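Local atomic coordinates of NAD-dependent epimerase/dehydratase (Methanobrevibacter ruminantium, PDB entry 6DNT), a protein that probably interconverts UDP-N-acetylglucosamine and its C4 epimer with bound NAD, and here also holds the bacterial cell wall intermediate UDP-N-acetylmuramic acid. Residues D90-L100 against Q127-I138; A111-P122 against C174-A182. All coordinates share one frame; numbering follows the deposited sequence. Where two conformers were deposited one is given.

Contact 1: D90-L100 against Q127-I138. With NAD (nicotinamide-adenine-dinucleotide), chain B; EDO (1,2-ethanediol), chain H.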
loop_
_atom_site.group_PDB
_atom_site.type_symbol
_atom_site.label_atom_id
_atom_site.label_comp_id
_atom_site.label_asym_id
_atom_site.label_seq_id
_atom_site.Cartn_x
_atom_site.Cartn_y
_atom_site.Cartn_z
ATOM N N ASP A 90 3.634 -4.715 22.436
ATOM C CA ASP A 90 3.331 -4.148 21.130
ATOM C C ASP A 90 4.273 -4.750 20.088
ATOM O O ASP A 90 5.487 -4.866 20.342
ATOM C CB ASP A 90 3.512 -2.627 21.170
ATOM C CG ASP A 90 2.788 -1.925 20.030
ATOM O OD1 ASP A 90 3.100 -2.178 18.846
ATOM O OD2 ASP A 90 1.852 -1.156 20.335
ATOM N N LEU A 91 3.754 -5.111 18.911
ATOM C CA LEU A 91 4.620 -5.589 17.830
ATOM C C LEU A 91 5.744 -4.613 17.488
ATOM O O LEU A 91 6.807 -5.053 17.057
ATOM C CB LEU A 91 3.838 -5.878 16.545
ATOM C CG LEU A 91 3.035 -7.169 16.485
ATOM C CD1 LEU A 91 2.332 -7.222 15.136
ATOM C CD2 LEU A 91 3.863 -8.425 16.671
ATOM N N MET A 92 5.509 -3.312 17.662
ATOM C CA MET A 92 6.531 -2.296 17.363
ATOM C C MET A 92 7.724 -2.322 18.298
ATOM O O MET A 92 8.796 -1.844 17.921
ATOM C CB MET A 92 5.927 -0.887 17.387
ATOM C CG MET A 92 5.071 -0.591 16.176
ATOM S SD MET A 92 6.040 -0.575 14.644
ATOM C CE MET A 92 6.964 0.934 14.878
ATOM N N ASP A 93 7.532 -2.850 19.503
ATOM C CA ASP A 93 8.594 -2.948 20.520
ATOM C C ASP A 93 9.238 -4.328 20.630
ATOM O O ASP A 93 10.385 -4.445 21.098
ATOM C CB ASP A 93 8.024 -2.586 21.894
ATOM C CG ASP A 93 7.447 -1.188 21.946
ATOM O OD1 ASP A 93 7.949 -0.285 21.245
ATOM O OD2 ASP A 93 6.487 -0.987 22.713
ATOM N N ALA A 94 8.518 -5.368 20.219
ATOM C CA ALA A 94 8.947 -6.741 20.439
ATOM C C ALA A 94 10.179 -7.086 19.623
ATOM O O ALA A 94 10.374 -6.571 18.523
ATOM C CB ALA A 94 7.822 -7.701 20.094
ATOM N N ASP A 95 11.010 -7.966 20.164
ATOM C CA ASP A 95 12.162 -8.456 19.423
ATOM C C ASP A 95 11.689 -9.605 18.538
ATOM O O ASP A 95 11.866 -10.777 18.844
ATOM C CB ASP A 95 13.264 -8.871 20.406
ATOM C CG ASP A 95 14.574 -9.205 19.720
ATOM O OD1 ASP A 95 14.645 -9.250 18.472
ATOM O OD2 ASP A 95 15.548 -9.445 20.462
ATOM N N LEU A 96 11.055 -9.248 17.420
ATOM C CA LEU A 96 10.453 -10.232 16.540
ATOM C C LEU A 96 11.497 -11.112 15.855
ATOM O O LEU A 96 11.225 -12.278 15.567
ATOM C CB LEU A 96 9.533 -9.566 15.510
ATOM C CG LEU A 96 8.411 -8.696 16.075
ATOM C CD1 LEU A 96 7.693 -7.936 14.952
ATOM C CD2 LEU A 96 7.421 -9.523 16.876
ATOM N N GLU A 97 12.689 -10.567 15.615
ATOM C CA GLU A 97 13.770 -11.367 15.035
ATOM C C GLU A 97 14.062 -12.566 15.945
ATOM O O GLU A 97 14.180 -13.692 15.462
ATOM C CB GLU A 97 15.046 -10.547 14.807
ATOM C CG GLU A 97 14.908 -9.300 13.930
ATOM C CD GLU A 97 14.661 -9.550 12.446
ATOM O OE1 GLU A 97 14.155 -8.606 11.785
ATOM O OE2 GLU A 97 14.992 -10.642 11.927
ATOM N N LYS A 98 14.113 -12.322 17.257
ATOM C CA LYS A 98 14.338 -13.390 18.256
ATOM C C LYS A 98 13.125 -14.303 18.458
ATOM O O LYS A 98 13.251 -15.524 18.454
ATOM C CB LYS A 98 14.734 -12.745 19.589
ATOM C CG LYS A 98 15.160 -13.699 20.693
ATOM C CD LYS A 98 15.320 -12.945 22.010
ATOM C CE LYS A 98 15.692 -13.875 23.148
ATOM N NZ LYS A 98 17.081 -14.385 23.006
ATOM N N ILE A 99 11.942 -13.718 18.607
ATOM C CA ILE A 99 10.723 -14.496 18.863
ATOM C C ILE A 99 10.415 -15.469 17.720
ATOM O O ILE A 99 9.990 -16.594 17.957
ATOM C CB ILE A 99 9.508 -13.573 19.143
ATOM C CG1 ILE A 99 9.735 -12.741 20.414
ATOM C CG2 ILE A 99 8.206 -14.372 19.277
ATOM C CD1 ILE A 99 8.908 -11.473 20.470
ATOM N N LEU A 100 10.678 -15.057 16.481
ATOM C CA LEU A 100 10.360 -15.903 15.338
ATOM C C LEU A 100 11.414 -16.972 15.006
ATOM O O LEU A 100 11.191 -17.766 14.091
ATOM C CB LEU A 100 10.034 -15.055 14.101
ATOM C CG LEU A 100 8.572 -14.614 13.968
ATOM C CD1 LEU A 100 8.060 -13.866 15.190
ATOM C CD2 LEU A 100 8.456 -13.757 12.719
ATOM N N GLN A 127 1.134 3.279 12.011
ATOM C CA GLN A 127 2.145 2.660 12.866
ATOM C C GLN A 127 1.770 1.218 13.220
ATOM O O GLN A 127 2.605 0.315 13.126
ATOM C CB GLN A 127 2.375 3.531 14.110
ATOM C CG GLN A 127 3.050 4.846 13.740
ATOM C CD GLN A 127 2.946 5.943 14.786
ATOM O OE1 GLN A 127 3.615 6.982 14.685
ATOM N NE2 GLN A 127 2.111 5.733 15.779
ATOM N N ASN A 128 0.510 0.993 13.584
ATOM C CA ASN A 128 0.059 -0.340 13.995
ATOM C C ASN A 128 -0.209 -1.302 12.846
ATOM O O ASN A 128 -0.050 -2.525 13.002
ATOM C CB ASN A 128 -1.187 -0.219 14.872
ATOM C CG ASN A 128 -0.855 0.263 16.260
ATOM O OD1 ASN A 128 -0.563 -0.551 17.134
ATOM N ND2 ASN A 128 -0.808 1.579 16.458
ATOM N N ASN A 129 -0.636 -0.765 11.712
ATOM C CA ASN A 129 -1.142 -1.595 10.631
ATOM C C ASN A 129 -0.171 -1.795 9.490
ATOM O O ASN A 129 -0.212 -2.844 8.867
ATOM C CB ASN A 129 -2.475 -1.072 10.129
ATOM C CG ASN A 129 -3.565 -1.147 11.186
ATOM O OD1 ASN A 129 -3.414 -1.820 12.200
ATOM N ND2 ASN A 129 -4.676 -0.463 10.942
ATOM N N ILE A 130 0.636 -0.802 9.168
ATOM C CA ILE A 130 1.695 -0.990 8.176
ATOM C C ILE A 130 3.045 -1.208 8.846
ATOM O O ILE A 130 3.713 -2.219 8.560
ATOM C CB ILE A 130 1.767 0.164 7.159
ATOM C CG1 ILE A 130 0.461 0.243 6.361
ATOM C CG2 ILE A 130 2.957 -0.064 6.211
ATOM C CD1 ILE A 130 0.438 1.333 5.308
ATOM N N ASP A 131 3.480 -0.263 9.694
ATOM C CA ASP A 131 4.853 -0.311 10.219
ATOM C C ASP A 131 5.088 -1.605 11.007
ATOM O O ASP A 131 6.077 -2.316 10.779
ATOM C CB ASP A 131 5.212 0.893 11.096
ATOM C CG ASP A 131 5.153 2.221 10.368
ATOM O OD1 ASP A 131 5.143 2.272 9.113
ATOM O OD2 ASP A 131 5.137 3.258 11.080
ATOM N N ALA A 132 4.163 -1.943 11.896
ATOM C CA ALA A 132 4.322 -3.153 12.708
ATOM C C ALA A 132 4.262 -4.414 11.866
ATOM O O ALA A 132 4.999 -5.367 12.128
ATOM C CB ALA A 132 3.279 -3.219 13.804
ATOM N N SER A 133 3.396 -4.416 10.844
ATOM C CA SER A 133 3.274 -5.552 9.948
ATOM C C SER A 133 4.589 -5.745 9.196
ATOM O O SER A 133 5.077 -6.872 9.046
ATOM C CB SER A 133 2.151 -5.332 8.950
ATOM O OG SER A 133 0.902 -5.283 9.617
ATOM N N LEU A 134 5.165 -4.645 8.733
ATOM C CA LEU A 134 6.427 -4.736 7.996
ATOM C C LEU A 134 7.534 -5.276 8.879
ATOM O O LEU A 134 8.325 -6.137 8.441
ATOM C CB LEU A 134 6.822 -3.377 7.420
ATOM C CG LEU A 134 8.112 -3.376 6.608
ATOM C CD1 LEU A 134 7.983 -4.260 5.385
ATOM C CD2 LEU A 134 8.456 -1.959 6.205
ATOM N N LYS A 135 7.602 -4.791 10.112
ATOM C CA LYS A 135 8.613 -5.314 11.050
ATOM C C LYS A 135 8.456 -6.816 11.232
ATOM O O LYS A 135 9.449 -7.554 11.281
ATOM C CB LYS A 135 8.558 -4.606 12.408
ATOM C CG LYS A 135 9.121 -3.201 12.403
ATOM C CD LYS A 135 9.168 -2.647 13.821
ATOM C CE LYS A 135 9.909 -1.322 13.923
ATOM N NZ LYS A 135 10.013 -0.870 15.348
ATOM N N LEU A 136 7.212 -7.279 11.304
ATOM C CA LEU A 136 6.945 -8.695 11.421
ATOM C C LEU A 136 7.388 -9.460 10.173
ATOM O O LEU A 136 8.039 -10.512 10.266
ATOM C CB LEU A 136 5.459 -8.950 11.728
ATOM C CG LEU A 136 5.002 -10.402 11.872
ATOM C CD1 LEU A 136 5.561 -11.030 13.139
ATOM C CD2 LEU A 136 3.473 -10.456 11.833
ATOM N N PHE A 137 7.051 -8.926 9.001
ATOM C CA PHE A 137 7.375 -9.596 7.749
ATOM C C PHE A 137 8.896 -9.676 7.538
ATOM O O PHE A 137 9.389 -10.668 6.978
ATOM C CB PHE A 137 6.717 -8.916 6.546
ATOM C CG PHE A 137 5.201 -8.828 6.604
ATOM C CD1 PHE A 137 4.429 -9.656 7.419
ATOM C CD2 PHE A 137 4.548 -7.888 5.804
ATOM C CE1 PHE A 137 3.045 -9.520 7.434
ATOM C CE2 PHE A 137 3.171 -7.773 5.806
ATOM C CZ PHE A 137 2.423 -8.593 6.619
ATOM N N ILE A 138 9.626 -8.654 7.989
ATOM C CA ILE A 138 11.100 -8.675 7.927
ATOM C C ILE A 138 11.641 -9.808 8.803
ATOM O O ILE A 138 12.472 -10.610 8.372
ATOM C CB ILE A 138 11.699 -7.312 8.336
ATOM C CG1 ILE A 138 11.379 -6.253 7.266
ATOM C CG2 ILE A 138 13.209 -7.426 8.539
ATOM C CD1 ILE A 138 11.561 -4.819 7.741
HETATM P PA NAD B . -9.445 -7.478 17.622
HETATM O O1A NAD B . -10.355 -8.306 18.479
HETATM O O2A NAD B . -9.257 -6.042 17.965
HETATM O O5B NAD B . -8.024 -8.241 17.610
HETATM C C5B NAD B . -6.804 -7.543 17.372
HETATM C C4B NAD B . -5.850 -7.990 18.460
HETATM O O4B NAD B . -4.571 -7.405 18.203
HETATM C C3B NAD B . -6.271 -7.523 19.849
HETATM O O3B NAD B . -6.214 -8.628 20.740
HETATM C C2B NAD B . -5.299 -6.410 20.207
HETATM O O2B NAD B . -4.997 -6.270 21.606
HETATM C C1B NAD B . -4.081 -6.785 19.387
HETATM N N9A NAD B . -3.236 -5.677 18.920
HETATM C C8A NAD B . -3.627 -4.568 18.243
HETATM N N7A NAD B . -2.556 -3.802 17.916
HETATM C C5A NAD B . -1.451 -4.462 18.359
HETATM C C6A NAD B . 0.000 -4.222 18.339
HETATM N N6A NAD B . 0.490 -3.112 17.766
HETATM N N1A NAD B . 0.807 -5.162 18.924
HETATM C C2A NAD B . 0.312 -6.272 19.499
HETATM N N3A NAD B . -1.010 -6.559 19.551
HETATM C C4A NAD B . -1.906 -5.689 19.001
HETATM O O3 NAD B . -9.905 -7.578 16.082
HETATM P PN NAD B . -10.429 -8.829 15.264
HETATM O O1N NAD B . -10.100 -10.127 15.940
HETATM O O2N NAD B . -11.844 -8.559 14.831
HETATM O O5D NAD B . -9.522 -8.662 13.955
HETATM C C5D NAD B . -8.410 -9.539 13.742
HETATM C C4D NAD B . -7.844 -9.253 12.353
HETATM O O4D NAD B . -8.848 -9.529 11.372
HETATM C C3D NAD B . -7.424 -7.800 12.165
HETATM O O3D NAD B . -6.242 -7.720 11.349
HETATM C C2D NAD B . -8.604 -7.195 11.444
HETATM O O2D NAD B . -8.240 -6.033 10.710
HETATM C C1D NAD B . -9.043 -8.352 10.575
HETATM N N1N NAD B . -10.437 -8.298 10.121
HETATM C C2N NAD B . -11.460 -8.424 10.984
HETATM C C3N NAD B . -12.777 -8.391 10.536
HETATM C C7N NAD B . -13.970 -8.513 11.455
HETATM O O7N NAD B . -15.091 -8.476 10.959
HETATM N N7N NAD B . -13.830 -8.623 12.772
HETATM C C4N NAD B . -12.997 -8.238 9.164
HETATM C C5N NAD B . -11.931 -8.098 8.291
HETATM C C6N NAD B . -10.648 -8.119 8.799
HETATM C C1 EDO H . 5.584 2.683 20.363
HETATM O O1 EDO H . 6.889 2.130 20.157
HETATM C C2 EDO H . 4.616 1.555 20.684
HETATM O O2 EDO H . 4.701 1.224 22.076
HETATM O O HOH W 1 2.262 0.139 17.450
HETATM O O HOH W 2 11.863 -6.959 12.386
#
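The backbones of Met92 and Ala132 come within 5.2 Å, CA to CA, where the loop before the short helix 96-99 passes over helix 122-142. Ala132 fills this close point, its CB 3.9 Å from Leu91 CB. Met92 bends at its second and third torsions (chi2 -65°, chi3 -71°), and this folds the thioether down onto the helix. Met92 SD then sits 3.6 Å from Ala132 N, the amide that closes a pi turn by bonding to Gln127 O. Lys135 runs extended across Met92 at about a right angle. Its NZ donates to Met92 O at 3.0 Å, in the carbonyl plane and on a lone pair. The two segments belong to the Rossmann-type NAD domain, and their near end grips the adenine. Leu91 N donates to NAD N1A. NAD N6A donates to one acceptor from each segment, Asp90 OD1 at 3.0 Å and Asn128 OD1 at 2.8 Å. Asp90 OD1 also takes Met92 N in an Asx turn, while its OD2 is held by Asn67. Water 1 donates to Asp90 OD1 and, weakly, to Asn128 OD1. Farther along, Leu96 CD1 rests 3.7 Å from Leu136 CA, and Leu100 CD2 meets Leu136 CD1. Glu97 OE1 is joined to Lys135 O through water 2, and its OE2 is bound by Asn142.

Contact 2: A111-P122 against C174-A182. With NAD (nicotinamide-adenine-dinucleotide), chain B.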
loop_
_atom_site.group_PDB
_atom_site.type_symbol
_atom_site.label_atom_id
_atom_site.label_comp_id
_atom_site.label_asym_id
_atom_site.label_seq_id
_atom_site.Cartn_x
_atom_site.Cartn_y
_atom_site.Cartn_z
ATOM N N ALA A 111 -3.840 -5.762 14.739
ATOM C CA ALA A 111 -4.103 -4.553 13.958
ATOM C C ALA A 111 -4.987 -3.650 14.790
ATOM O O ALA A 111 -5.648 -4.135 15.714
ATOM C CB ALA A 111 -4.818 -4.893 12.665
ATOM N N LEU A 112 -4.984 -2.356 14.485
ATOM C CA LEU A 112 -6.079 -1.483 14.919
ATOM C C LEU A 112 -7.163 -1.612 13.860
ATOM O O LEU A 112 -7.058 -1.065 12.757
ATOM C CB LEU A 112 -5.617 -0.058 15.115
ATOM C CG LEU A 112 -4.642 0.161 16.275
ATOM C CD1 LEU A 112 -4.254 1.617 16.348
ATOM C CD2 LEU A 112 -5.224 -0.313 17.603
ATOM N N ALA A 113 -8.158 -2.427 14.185
ATOM C CA ALA A 113 -9.130 -2.924 13.232
ATOM C C ALA A 113 -10.357 -2.033 13.295
ATOM O O ALA A 113 -11.382 -2.401 13.887
ATOM C CB ALA A 113 -9.480 -4.369 13.569
ATOM N N SER A 114 -10.250 -0.858 12.682
ATOM C CA SER A 114 -11.383 0.060 12.602
ATOM C C SER A 114 -11.298 1.025 11.431
ATOM O O SER A 114 -10.352 1.808 11.315
ATOM C CB SER A 114 -11.544 0.839 13.891
ATOM O OG SER A 114 -12.633 1.752 13.806
ATOM N N VAL A 115 -12.315 0.982 10.588
ATOM C CA VAL A 115 -12.459 1.945 9.504
ATOM C C VAL A 115 -12.614 3.372 10.045
ATOM O O VAL A 115 -11.802 4.234 9.745
ATOM C CB VAL A 115 -13.591 1.526 8.534
ATOM C CG1 VAL A 115 -13.969 2.650 7.589
ATOM C CG2 VAL A 115 -13.169 0.277 7.758
ATOM N N PRO A 116 -13.664 3.644 10.851
ATOM C CA PRO A 116 -13.813 5.029 11.321
ATOM C C PRO A 116 -12.690 5.504 12.248
ATOM O O PRO A 116 -12.304 6.669 12.194
ATOM C CB PRO A 116 -15.184 5.014 12.028
ATOM C CG PRO A 116 -15.415 3.594 12.355
ATOM C CD PRO A 116 -14.782 2.787 11.282
ATOM N N GLY A 117 -12.132 4.603 13.068
ATOM C CA GLY A 117 -10.994 4.950 13.901
ATOM C C GLY A 117 -9.790 5.418 13.100
ATOM O O GLY A 117 -9.108 6.363 13.492
ATOM N N SER A 118 -9.545 4.755 11.970
ATOM C CA SER A 118 -8.439 5.106 11.080
ATOM C C SER A 118 -8.580 6.479 10.431
ATOM O O SER A 118 -7.593 7.104 10.114
ATOM C CB SER A 118 -8.260 4.044 9.997
ATOM O OG SER A 118 -9.226 4.174 8.951
ATOM N N VAL A 119 -9.816 6.910 10.192
ATOM C CA VAL A 119 -10.074 8.227 9.620
ATOM C C VAL A 119 -9.706 9.310 10.653
ATOM O O VAL A 119 -9.162 10.357 10.314
ATOM C CB VAL A 119 -11.556 8.344 9.166
ATOM C CG1 VAL A 119 -11.864 9.764 8.720
ATOM C CG2 VAL A 119 -11.862 7.351 8.040
ATOM N N ALA A 120 -10.013 9.041 11.915
ATOM C CA ALA A 120 -9.690 9.957 13.005
ATOM C C ALA A 120 -8.208 9.996 13.328
ATOM O O ALA A 120 -7.691 11.044 13.694
ATOM C CB ALA A 120 -10.489 9.599 14.254
ATOM N N GLU A 121 -7.523 8.862 13.208
ATOM C CA GLU A 121 -6.137 8.764 13.636
ATOM C C GLU A 121 -5.267 8.023 12.600
ATOM O O GLU A 121 -4.737 6.940 12.877
ATOM C CB GLU A 121 -6.048 8.046 14.979
ATOM C CG GLU A 121 -6.646 8.790 16.162
ATOM C CD GLU A 121 -6.392 8.018 17.446
ATOM O OE1 GLU A 121 -7.131 7.057 17.736
ATOM O OE2 GLU A 121 -5.398 8.310 18.141
ATOM N N PRO A 122 -5.100 8.625 11.417
ATOM C CA PRO A 122 -4.415 7.864 10.366
ATOM C C PRO A 122 -2.958 7.521 10.685
ATOM O O PRO A 122 -2.532 6.419 10.356
ATOM C CB PRO A 122 -4.543 8.762 9.130
ATOM C CG PRO A 122 -4.882 10.143 9.661
ATOM C CD PRO A 122 -5.705 9.863 10.886
ATOM N N CYS A 174 -11.363 3.414 0.732
ATOM C CA CYS A 174 -12.083 4.630 1.096
ATOM C C CYS A 174 -11.651 5.197 2.429
ATOM O O CYS A 174 -12.032 6.315 2.758
ATOM C CB CYS A 174 -13.580 4.353 1.094
ATOM S SG CYS A 174 -14.160 4.071 -0.593
ATOM N N SER A 175 -10.893 4.428 3.209
ATOM C CA SER A 175 -10.394 4.866 4.506
ATOM C C SER A 175 -8.917 4.528 4.616
ATOM O O SER A 175 -8.432 3.653 3.896
ATOM C CB SER A 175 -11.127 4.162 5.644
ATOM O OG SER A 175 -10.881 2.756 5.632
ATOM N N PRO A 176 -8.212 5.188 5.536
ATOM C CA PRO A 176 -6.804 4.839 5.783
ATOM C C PRO A 176 -6.635 3.357 6.177
ATOM O O PRO A 176 -5.712 2.695 5.708
ATOM C CB PRO A 176 -6.416 5.799 6.893
ATOM C CG PRO A 176 -7.276 7.005 6.644
ATOM C CD PRO A 176 -8.597 6.387 6.291
ATOM N N TYR A 177 -7.587 2.814 6.932
ATOM C CA TYR A 177 -7.595 1.388 7.257
ATOM C C TYR A 177 -7.543 0.513 6.012
ATOM O O TYR A 177 -6.742 -0.435 5.933
ATOM C CB TYR A 177 -8.830 1.021 8.092
ATOM C CG TYR A 177 -8.976 -0.474 8.262
ATOM C CD1 TYR A 177 -8.248 -1.151 9.228
ATOM C CD2 TYR A 177 -9.828 -1.216 7.435
ATOM C CE1 TYR A 177 -8.361 -2.517 9.376
ATOM C CE2 TYR A 177 -9.931 -2.588 7.558
ATOM C CZ TYR A 177 -9.186 -3.234 8.538
ATOM O OH TYR A 177 -9.306 -4.591 8.663
ATOM N N ALA A 178 -8.424 0.799 5.059
ATOM C CA ALA A 178 -8.469 0.020 3.826
ATOM C C ALA A 178 -7.163 0.133 3.052
ATOM O O ALA A 178 -6.682 -0.869 2.513
ATOM C CB ALA A 178 -9.644 0.434 2.952
ATOM N N ALA A 179 -6.580 1.328 3.025
ATOM C CA ALA A 179 -5.277 1.543 2.356
ATOM C C ALA A 179 -4.177 0.744 3.051
ATOM O O ALA A 179 -3.294 0.186 2.386
ATOM C CB ALA A 179 -4.929 3.028 2.307
ATOM N N GLN A 180 -4.232 0.700 4.375
ATOM C CA GLN A 180 -3.261 -0.054 5.193
ATOM C C GLN A 180 -3.306 -1.551 4.953
ATOM O O GLN A 180 -2.261 -2.176 4.767
ATOM C CB GLN A 180 -3.433 0.276 6.676
ATOM C CG GLN A 180 -3.037 1.721 6.970
ATOM C CD GLN A 180 -3.716 2.412 8.146
ATOM O OE1 GLN A 180 -4.489 1.763 8.903
ATOM N NE2 GLN A 180 -3.445 3.669 8.332
ATOM N N LYS A 181 -4.495 -2.141 4.926
ATOM C CA LYS A 181 -4.602 -3.562 4.606
ATOM C C LYS A 181 -4.107 -3.877 3.190
ATOM O O LYS A 181 -3.364 -4.845 2.983
ATOM C CB LYS A 181 -6.025 -4.083 4.832
ATOM C CG LYS A 181 -6.428 -4.116 6.293
ATOM C CD LYS A 181 -5.525 -5.023 7.112
ATOM C CE LYS A 181 -6.073 -5.316 8.493
ATOM N NZ LYS A 181 -5.194 -6.264 9.208
ATOM N N ALA A 182 -4.461 -3.029 2.235
ATOM C CA ALA A 182 -3.969 -3.182 0.875
ATOM C C ALA A 182 -2.445 -3.064 0.817
ATOM O O ALA A 182 -1.790 -3.847 0.115
ATOM C CB ALA A 182 -4.629 -2.184 -0.056
HETATM P PA NAD B . -9.445 -7.478 17.622
HETATM O O1A NAD B . -10.355 -8.306 18.479
HETATM O O2A NAD B . -9.257 -6.042 17.965
HETATM O O5B NAD B . -8.024 -8.241 17.610
HETATM C C5B NAD B . -6.804 -7.543 17.372
HETATM C C4B NAD B . -5.850 -7.990 18.460
HETATM O O4B NAD B . -4.571 -7.405 18.203
HETATM C C3B NAD B . -6.271 -7.523 19.849
HETATM O O3B NAD B . -6.214 -8.628 20.740
HETATM C C2B NAD B . -5.299 -6.410 20.207
HETATM O O2B NAD B . -4.997 -6.270 21.606
HETATM C C1B NAD B . -4.081 -6.785 19.387
HETATM N N9A NAD B . -3.236 -5.677 18.920
HETATM C C8A NAD B . -3.627 -4.568 18.243
HETATM N N7A NAD B . -2.556 -3.802 17.916
HETATM C C5A NAD B . -1.451 -4.462 18.359
HETATM C C6A NAD B . 0.000 -4.222 18.339
HETATM N N6A NAD B . 0.490 -3.112 17.766
HETATM N N1A NAD B . 0.807 -5.162 18.924
HETATM C C2A NAD B . 0.312 -6.272 19.499
HETATM N N3A NAD B . -1.010 -6.559 19.551
HETATM C C4A NAD B . -1.906 -5.689 19.001
HETATM O O3 NAD B . -9.905 -7.578 16.082
HETATM P PN NAD B . -10.429 -8.829 15.264
HETATM O O1N NAD B . -10.100 -10.127 15.940
HETATM O O2N NAD B . -11.844 -8.559 14.831
HETATM O O5D NAD B . -9.522 -8.662 13.955
HETATM C C5D NAD B . -8.410 -9.539 13.742
HETATM C C4D NAD B . -7.844 -9.253 12.353
HETATM O O4D NAD B . -8.848 -9.529 11.372
HETATM C C3D NAD B . -7.424 -7.800 12.165
HETATM O O3D NAD B . -6.242 -7.720 11.349
HETATM C C2D NAD B . -8.604 -7.195 11.444
HETATM O O2D NAD B . -8.240 -6.033 10.710
HETATM C C1D NAD B . -9.043 -8.352 10.575
HETATM N N1N NAD B . -10.437 -8.298 10.121
HETATM C C2N NAD B . -11.460 -8.424 10.984
HETATM C C3N NAD B . -12.777 -8.391 10.536
HETATM C C7N NAD B . -13.970 -8.513 11.455
HETATM O O7N NAD B . -15.091 -8.476 10.959
HETATM N N7N NAD B . -13.830 -8.623 12.772
HETATM C C4N NAD B . -12.997 -8.238 9.164
HETATM C C5N NAD B . -11.931 -8.098 8.291
HETATM C C6N NAD B . -10.648 -8.119 8.799
#
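The Tyr177 ring has the ribose hydroxyl NAD O2D at its edge, in the ring plane. Tyr177 OH lies 2.7 Å from NAD O2D, and the bound UDP-N-acetylmuramic acid is a second, weaker partner of the same hydroxyl. Val115 CG2 approaches the ring obliquely, 3.7 Å from Tyr177 CD2, and the two side chains cross at about a right angle. The Leu112 carbonyl and the Ala113 CA also come at the ring obliquely. Tyr177 turns CG anti to its own N (chi1 171°), which carries the ring along 112-115 to the cofactor. One helical turn on, Lys181 bends at chi2 and brings NZ to NAD O3D at 2.8 Å. NZ also donates to Ser151 O, and Ala111 CB packs beside it. Tyr177 and Lys181 form the YxxxK pair of the extended short-chain dehydrogenase/reductase family.

Ser118 OG, on helix 115-120, accepts a weak bond at 2.9 Å from Tyr177 N in the first turn of helix 176-195. The same Ser118 OG donates to Val115 O at 2.7 Å, so it ties one helix to the other. Ser175 OG caps its helix by accepting from Ala178 N, and Val115 CG1 packs 3.7 Å from this oxygen. Val119 CG2 touches Pro176 CD at 3.8 Å, and Pro122 CB lies against Pro176 CG.

The short segments of helix 115-120 and helix 176-182 cross at 101°, with axes 8.4 Å apart. Tyr195 of the second subunit binds Val119 O, and Ser194 of that subunit packs on Val119 and Pro176. Within the chain, Leu112 is packed against helix 122-142, and Tyr177 and Lys181 lie against strand 147-153.

Contacts 1 and 2 bind the same NAD molecule, and their centres are 18 Å apart. Contact 1 hydrogen-bonds the adenine edge; contact 2 hydrogen-bonds the ribose next to the nicotinamide, and Ala111 O of contact 2 also comes within 3.3 Å of NAD C8A. Their segments alternate along the chain, and helix 115-120 of contact 2 leads into helix 122-142 of contact 1. Asn129 joins them: its OD1 is 2.8 Å from Leu112 N and its ND2 is 3.0 Å from Gln180 OE1, both probable hydrogen bonds to contact 2. The side chain of Asn128 is about 12 Å from the bound UDP-N-acetylmuramic acid, which Tyr177 touches. Both contacts reach the second subunit.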